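PDB 3NPK: geranyltranstransferase from Campylobacter jejuni, which probably catalyses the condensation of geranyl diphosphate with isopentenyl diphosphate to give farnesyl diphosphate and pyrophosphate in isoprenoid biosynthesis. Local coordinates for residues A[127-130]-A[131-135]. Sequence-based numbering, arbitrary orientation.
Sequences KDEI and KIKLI
Lys131 N donates to Lys127 O at 3.0 Å, closing the first turn of helix 128-142, one of the helices of the all-alpha polyprenyl synthase fold, with Lys127 as its N-cap residue. The side chain of Lys131 runs back toward the start of the helix and bends at chi3 (-70°), which carries its ammonium group to Asp128. Their direct salt bridge is long, 3.7 Å from NZ to Asp128 OD1, but a water bridges the pair, donating to OD1 at 2.6 Å and accepting from NZ. NZ is held mainly by the carbonyl oxygen of Ser122, with that of Ala124 accepting too, tying the helix start to the end of helix 103-122 and the loop after it. Ile132 N bonds to Asp128 O, while its side chain packs on Ile132 of the second subunit. Lys133 lies alongside the extended, exposed Glu129; its otherwise extended chain turns at chi4 (60°), bringing NZ within 3.4 Å of Glu129 OE1, a salt bridge whose hydrogen bond is weak. Another water links Lys133 NZ to Glu129 O, whose bond from Lys133 N is stretched to 3.3 Å. On the face toward helix 164-189, Leu134 N donates to Ile130 O, its side chain reaches Met185 and Ile189, and its CD1 rests 3.8 Å from Ile130 CG2.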
loop_
_atom_site.group_PDB
_atom_site.type_symbol
_atom_site.label_atom_id
_atom_site.label_comp_id
_atom_site.label_asym_id
_atom_site.label_seq_id
_atom_site.Cartn_x
_atom_site.Cartn_y
_atom_site.Cartn_z
ATOM N N LYS A 127 6.766 17.930 9.946
ATOM C CA LYS A 127 7.324 17.246 11.103
ATOM C C LYS A 127 6.976 15.771 11.102
ATOM O O LYS A 127 5.868 15.390 10.691
ATOM C CB LYS A 127 6.805 17.874 12.398
ATOM C CG LYS A 127 7.289 19.288 12.632
ATOM C CD LYS A 127 6.834 19.766 13.985
ATOM C CE LYS A 127 5.345 20.030 13.989
ATOM N NZ LYS A 127 4.972 20.882 15.160
ATOM N N ASP A 128 7.913 14.951 11.577
ATOM C CA ASP A 128 7.699 13.499 11.652
ATOM C C ASP A 128 6.441 13.144 12.448
ATOM O O ASP A 128 5.727 12.217 12.079
ATOM C CB ASP A 128 8.908 12.764 12.242
ATOM C CG ASP A 128 10.083 12.695 11.272
ATOM O OD1 ASP A 128 9.857 12.930 10.061
ATOM O OD2 ASP A 128 11.226 12.393 11.708
ATOM N N GLU A 129 6.165 13.877 13.527
ATOM C CA GLU A 129 4.973 13.608 14.322
ATOM C C GLU A 129 3.699 13.767 13.482
ATOM O O GLU A 129 2.755 12.973 13.594
ATOM C CB GLU A 129 4.930 14.538 15.552
ATOM C CG GLU A 129 3.720 14.334 16.461
ATOM C CD GLU A 129 3.664 15.293 17.660
ATOM O OE1 GLU A 129 2.930 14.982 18.627
ATOM O OE2 GLU A 129 4.335 16.353 17.642
ATOM N N ILE A 130 3.667 14.803 12.651
ATOM C CA ILE A 130 2.531 15.037 11.764
ATOM C C ILE A 130 2.450 13.939 10.706
ATOM O O ILE A 130 1.378 13.407 10.428
ATOM C CB ILE A 130 2.649 16.405 11.065
ATOM C CG1 ILE A 130 2.518 17.554 12.077
ATOM C CG2 ILE A 130 1.618 16.542 9.934
ATOM C CD1 ILE A 130 2.764 18.902 11.451
ATOM N N LYS A 131 3.590 13.579 10.127
ATOM C CA LYS A 131 3.582 12.572 9.070
ATOM C C LYS A 131 3.089 11.214 9.576
ATOM O O LYS A 131 2.365 10.516 8.857
ATOM C CB LYS A 131 4.952 12.476 8.387
ATOM C CG LYS A 131 5.298 13.776 7.648
ATOM C CD LYS A 131 6.512 13.610 6.720
ATOM C CE LYS A 131 7.819 13.434 7.478
ATOM N NZ LYS A 131 8.999 13.510 6.551
ATOM N N ILE A 132 3.454 10.849 10.807
ATOM C CA ILE A 132 2.961 9.593 11.383
ATOM C C ILE A 132 1.439 9.643 11.548
ATOM O O ILE A 132 0.746 8.683 11.209
ATOM C CB ILE A 132 3.671 9.245 12.719
ATOM C CG1 ILE A 132 5.111 8.820 12.429
ATOM C CG2 ILE A 132 2.918 8.154 13.479
ATOM C CD1 ILE A 132 5.234 7.539 11.628
ATOM N N LYS A 133 0.913 10.776 12.022
ATOM C CA LYS A 133 -0.547 10.906 12.117
ATOM C C LYS A 133 -1.202 10.761 10.751
ATOM O O LYS A 133 -2.216 10.071 10.623
ATOM C CB LYS A 133 -0.947 12.231 12.754
ATOM C CG LYS A 133 -0.609 12.250 14.228
ATOM C CD LYS A 133 -1.149 13.469 14.938
ATOM C CE LYS A 133 -0.765 13.401 16.419
ATOM N NZ LYS A 133 0.709 13.368 16.603
ATOM N N LEU A 134 -0.636 11.417 9.738
ATOM C CA LEU A 134 -1.193 11.348 8.389
ATOM C C LEU A 134 -1.171 9.929 7.832
ATOM O O LEU A 134 -2.123 9.509 7.171
ATOM C CB LEU A 134 -0.426 12.272 7.442
ATOM C CG LEU A 134 -0.544 13.776 7.746
ATOM C CD1 LEU A 134 0.442 14.568 6.892
ATOM C CD2 LEU A 134 -1.967 14.244 7.503
ATOM N N ILE A 135 -0.082 9.210 8.073
ATOM C CA ILE A 135 0.028 7.822 7.611
ATOM C C ILE A 135 -1.001 6.925 8.317
ATOM O O ILE A 135 -1.624 6.069 7.682
ATOM C CB ILE A 135 1.461 7.312 7.777
ATOM C CG1 ILE A 135 2.351 8.055 6.762
ATOM C CG2 ILE A 135 1.521 5.787 7.593
ATOM C CD1 ILE A 135 3.831 7.967 7.056
HETATM O O HOH W 1 11.395 13.052 7.955
HETATM O O HOH W 2 10.324 15.822 8.739
HETATM O O HOH W 3 2.540 11.224 15.792
#